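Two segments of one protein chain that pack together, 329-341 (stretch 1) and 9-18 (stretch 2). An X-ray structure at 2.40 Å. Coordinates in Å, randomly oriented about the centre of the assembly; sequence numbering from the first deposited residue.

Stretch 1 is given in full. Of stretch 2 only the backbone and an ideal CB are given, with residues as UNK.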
# COMPACT_ATOMS: atom_id res chain seq x y z
N ASP A 329 -7.70 -1.97 -0.62
CA ASP A 329 -6.94 -0.74 -0.75
C ASP A 329 -5.60 -1.10 -1.38
O ASP A 329 -5.10 -2.21 -1.22
CB ASP A 329 -6.64 -0.08 0.62
CG ASP A 329 -7.88 0.52 1.31
OD1 ASP A 329 -8.98 0.57 0.71
OD2 ASP A 329 -7.73 0.98 2.48
N PHE A 330 -5.01 -0.14 -2.09
CA PHE A 330 -3.73 -0.34 -2.72
C PHE A 330 -3.16 0.99 -3.16
O PHE A 330 -3.87 1.96 -3.24
CB PHE A 330 -3.91 -1.21 -3.97
CG PHE A 330 -4.59 -0.51 -5.09
CD1 PHE A 330 -5.96 -0.47 -5.16
CD2 PHE A 330 -3.85 0.11 -6.10
CE1 PHE A 330 -6.60 0.18 -6.20
CE2 PHE A 330 -4.48 0.78 -7.14
CZ PHE A 330 -5.86 0.81 -7.19
N SER A 331 -1.88 1.00 -3.49
CA SER A 331 -1.20 2.16 -4.06
C SER A 331 -0.54 1.65 -5.34
O SER A 331 -0.34 0.45 -5.49
CB SER A 331 -0.04 2.60 -3.18
OG SER A 331 -0.39 2.60 -1.84
N PHE A 332 -0.19 2.55 -6.24
CA PHE A 332 0.61 2.17 -7.39
C PHE A 332 2.05 2.22 -6.90
O PHE A 332 2.39 3.13 -6.17
CB PHE A 332 0.42 3.13 -8.55
CG PHE A 332 -0.95 3.09 -9.12
CD1 PHE A 332 -1.41 1.95 -9.79
CD2 PHE A 332 -1.81 4.17 -9.00
CE1 PHE A 332 -2.68 1.89 -10.31
CE2 PHE A 332 -3.08 4.11 -9.53
CZ PHE A 332 -3.53 2.96 -10.18
N THR A 333 2.87 1.23 -7.23
CA THR A 333 4.27 1.24 -6.79
C THR A 333 5.20 1.63 -7.91
O THR A 333 4.88 1.44 -9.08
CB THR A 333 4.75 -0.12 -6.30
OG1 THR A 333 4.69 -1.07 -7.38
CG2 THR A 333 3.93 -0.59 -5.13
N LYS A 334 6.37 2.12 -7.51
CA LYS A 334 7.42 2.59 -8.41
C LYS A 334 8.35 1.47 -8.83
O LYS A 334 8.87 1.47 -9.93
CB LYS A 334 8.28 3.64 -7.68
CG LYS A 334 7.53 4.89 -7.24
CD LYS A 334 7.54 5.98 -8.29
CE LYS A 334 8.90 6.65 -8.35
NZ LYS A 334 8.92 7.78 -9.31
N GLU A 335 8.60 0.55 -7.90
CA GLU A 335 9.52 -0.54 -8.14
C GLU A 335 8.88 -1.82 -8.61
O GLU A 335 7.70 -2.08 -8.38
CB GLU A 335 10.29 -0.89 -6.85
CG GLU A 335 11.61 -0.16 -6.62
CD GLU A 335 12.41 -0.76 -5.46
OE1 GLU A 335 11.91 -0.76 -4.31
OE2 GLU A 335 13.56 -1.22 -5.70
N GLY A 336 9.70 -2.64 -9.24
CA GLY A 336 9.32 -3.99 -9.62
C GLY A 336 9.89 -4.89 -8.52
O GLY A 336 10.02 -4.45 -7.36
N VAL A 337 10.27 -6.11 -8.87
CA VAL A 337 10.79 -7.06 -7.90
C VAL A 337 11.96 -6.51 -7.09
O VAL A 337 12.87 -5.91 -7.65
CB VAL A 337 11.23 -8.38 -8.57
CG1 VAL A 337 12.44 -8.17 -9.45
CG2 VAL A 337 11.50 -9.44 -7.52
N LYS A 338 11.92 -6.68 -5.77
CA LYS A 338 13.05 -6.28 -4.94
C LYS A 338 13.50 -7.51 -4.13
O LYS A 338 12.72 -8.41 -3.90
CB LYS A 338 12.75 -5.09 -4.01
CG LYS A 338 11.89 -5.38 -2.79
CD LYS A 338 10.48 -4.86 -2.90
CE LYS A 338 10.47 -3.35 -2.71
NZ LYS A 338 9.09 -2.82 -2.71
N SER A 339 14.76 -7.54 -3.74
CA SER A 339 15.27 -8.64 -2.95
C SER A 339 16.29 -8.16 -1.97
O SER A 339 16.90 -7.13 -2.17
CB SER A 339 15.98 -9.65 -3.84
OG SER A 339 17.07 -9.00 -4.42
N TRP A 340 16.48 -8.94 -0.91
CA TRP A 340 17.46 -8.62 0.10
C TRP A 340 17.88 -9.90 0.80
O TRP A 340 17.19 -10.91 0.73
CB TRP A 340 16.91 -7.59 1.11
CG TRP A 340 15.68 -8.01 1.92
CD1 TRP A 340 15.67 -8.47 3.21
CD2 TRP A 340 14.31 -7.95 1.51
NE1 TRP A 340 14.39 -8.69 3.63
CE2 TRP A 340 13.53 -8.38 2.61
CE3 TRP A 340 13.66 -7.57 0.34
CZ2 TRP A 340 12.13 -8.47 2.55
CZ3 TRP A 340 12.27 -7.64 0.28
CH2 TRP A 340 11.53 -8.09 1.37
N ARG A 341 19.03 -9.83 1.44
CA ARG A 341 19.65 -10.95 2.12
C ARG A 341 19.63 -10.60 3.60
O ARG A 341 19.82 -9.45 3.97
CB ARG A 341 21.08 -11.07 1.62
CG ARG A 341 21.72 -12.44 1.71
CD ARG A 341 23.15 -12.41 1.18
NE ARG A 341 23.56 -13.71 0.63
CZ ARG A 341 23.62 -14.02 -0.67
NH1 ARG A 341 23.99 -15.25 -1.03
NH2 ARG A 341 23.32 -13.12 -1.63
N UNK A 9 12.38 -12.12 -1.43
CA UNK A 9 12.01 -11.26 -2.55
C UNK A 9 10.53 -10.89 -2.40
O UNK A 9 9.72 -11.64 -1.80
CB UNK A 9 12.28 -11.95 -3.89
N UNK A 10 10.20 -9.74 -2.96
CA UNK A 10 8.85 -9.20 -2.92
C UNK A 10 8.60 -8.66 -4.34
O UNK A 10 9.38 -7.86 -4.86
CB UNK A 10 8.69 -8.12 -1.84
N UNK A 11 7.52 -9.12 -4.95
CA UNK A 11 7.22 -8.82 -6.33
C UNK A 11 5.79 -8.35 -6.43
O UNK A 11 4.88 -9.02 -5.97
CB UNK A 11 7.46 -10.04 -7.23
N UNK A 12 5.56 -7.20 -7.06
CA UNK A 12 4.21 -6.71 -7.10
C UNK A 12 3.34 -7.30 -8.19
O UNK A 12 3.83 -7.72 -9.23
CB UNK A 12 4.24 -5.19 -7.25
N UNK A 13 2.04 -7.31 -7.93
CA UNK A 13 1.06 -7.72 -8.91
C UNK A 13 0.79 -6.49 -9.77
O UNK A 13 1.31 -5.41 -9.50
CB UNK A 13 -0.21 -8.26 -8.26
N UNK A 14 -0.02 -6.65 -10.80
CA UNK A 14 -0.28 -5.54 -11.69
C UNK A 14 -1.73 -5.41 -12.01
O UNK A 14 -2.49 -6.36 -11.96
CB UNK A 14 0.52 -5.69 -12.98
N UNK A 15 -2.07 -4.22 -12.45
CA UNK A 15 -3.40 -3.88 -12.81
C UNK A 15 -3.41 -3.40 -14.26
O UNK A 15 -2.62 -2.53 -14.63
CB UNK A 15 -3.96 -2.82 -11.86
N UNK A 16 -4.25 -4.00 -15.08
CA UNK A 16 -4.39 -3.57 -16.45
C UNK A 16 -5.32 -2.38 -16.45
O UNK A 16 -6.51 -2.52 -16.21
CB UNK A 16 -4.91 -4.69 -17.35
N UNK A 17 -4.77 -1.20 -16.72
CA UNK A 17 -5.55 0.03 -16.72
C UNK A 17 -6.24 0.25 -18.06
O UNK A 17 -7.37 0.73 -18.10
CB UNK A 17 -4.65 1.23 -16.39
N UNK A 18 -5.55 -0.07 -19.15
CA UNK A 18 -6.15 0.05 -20.47
C UNK A 18 -5.41 -0.80 -21.48
O UNK A 18 -4.24 -1.17 -21.28
CB UNK A 18 -6.17 1.51 -20.92

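Stretch 2 is a strand, extended except at position 17 (-84/-39), and meets strand 338-341 of stretch 1 in antiparallel fashion, the two axes running at 171° and approaching to 4.8 Å.

At position 9, in a non-hydrogen-bonded pair with Ser339, the ideal CB lies on the same sheet face as the Ser339 side chain, 4.4 Å from Ser339 CB and 4.5 Å from Val337 CG2. Extended backbone angles (-137/153) and these neighbours favour a compact, perhaps beta-branched residue: Val, Thr, Ser or Ala. It is Thr9, whose CG2 packs 3.6 Å from Ser339 CB, while its CA makes a CA-H...O contact of 3.2 Å with Lys338 O.

Position 10 forms the hydrogen-bonded pair with Lys338. Its backbone N donates to Lys338 O (3.0 Å), and its O accepts from Lys338 N (2.9 Å), bonds open to almost any residue but proline, which lacks the amide hydrogen. The ideal CB sits 3.9 Å from Lys338 CD and 4.2 Å from Trp340 CZ3, so a long chain, aliphatic or polar, could lie along both. The deposited Gln10 is extended (t, t); its CB packs 3.8 Å from Lys338 CD and its OE1 comes within 3.9 Å of Trp340 CH2.

From position 11 the CA-to-CB bond points sideways, with Val337 CG2 4.1 Å from the ideal CB. Val, Ile, Thr or Ser would suit. In Thr11, chi1 is m and OG1 lies 3.2 Å from Val337 CG2, a contact of shape rather than polarity.

Position 12 points toward stretch 1, its ideal CB 4.1 Å from Thr333 OG1 and 4.8 Å from Glu335 O. No cross-stretch bond uses its amide and phi is -83°, so proline is allowed, as are Val or Ala. Pro12 lays its ring against the turn: CG is 3.7 Å from Glu335 O, and CD 3.7 Å from Gly336 C.

Positions 13 and 14 have nothing of stretch 1 near their ideal CB atoms, which leaves the choice wide; they are Leu13 and Arg14.

Position 15 points toward the aromatic pair of stretch 1, the ideal CB 5.1 Å from Phe332 CE1. That gap asks for a medium or large apolar chain such as Leu, Met or Ile. Leu15 reaches both rings with CD2, 4.1 Å from Phe330 CZ and 4.2 Å from Phe332 CE1.

Position 16 is unconstrained by stretch 1, with room for a CB, yet it is Gly16. Position 17 points toward stretch 1, but its ideal CB has nothing of stretch 1 within 5.5 Å; a longer apolar chain such as Leu, Met or Ile could reach the Phe332 ring. It is Leu17, whose CD2 lies 4.5 Å from Phe332 CZ. Position 18, out of reach, is Ala18.

Stretch 2 9-18: TQTPLRLGLA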
# COMPACT_ATOMS: atom_id res chain seq x y z
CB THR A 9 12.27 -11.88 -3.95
OG1 THR A 9 11.34 -12.92 -4.22
CG2 THR A 9 13.67 -12.42 -4.06
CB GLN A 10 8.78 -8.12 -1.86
CG GLN A 10 7.43 -7.48 -1.72
CD GLN A 10 7.35 -6.48 -0.56
OE1 GLN A 10 8.30 -6.30 0.22
NE2 GLN A 10 6.21 -5.84 -0.45
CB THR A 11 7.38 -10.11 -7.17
OG1 THR A 11 8.65 -10.74 -6.86
CG2 THR A 11 7.28 -9.82 -8.67
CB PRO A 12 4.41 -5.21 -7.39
CG PRO A 12 5.65 -5.16 -8.19
CD PRO A 12 6.52 -6.29 -7.71
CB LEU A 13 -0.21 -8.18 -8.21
CG LEU A 13 -0.00 -9.42 -7.35
CD1 LEU A 13 -1.29 -9.79 -6.62
CD2 LEU A 13 0.44 -10.60 -8.20
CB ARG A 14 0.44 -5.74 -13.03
CG ARG A 14 -0.03 -7.00 -13.74
CD ARG A 14 -0.22 -6.76 -15.22
NE ARG A 14 -0.83 -7.91 -15.89
CZ ARG A 14 -2.11 -8.27 -15.76
NH1 ARG A 14 -2.92 -7.62 -14.92
NH2 ARG A 14 -2.58 -9.31 -16.44
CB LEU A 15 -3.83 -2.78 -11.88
CG LEU A 15 -5.25 -2.32 -11.82
CD1 LEU A 15 -6.19 -3.51 -11.69
CD2 LEU A 15 -5.35 -1.39 -10.63
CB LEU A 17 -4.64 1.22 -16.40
CG LEU A 17 -4.06 1.27 -14.98
CD1 LEU A 17 -3.15 2.48 -14.81
CD2 LEU A 17 -5.19 1.33 -13.98
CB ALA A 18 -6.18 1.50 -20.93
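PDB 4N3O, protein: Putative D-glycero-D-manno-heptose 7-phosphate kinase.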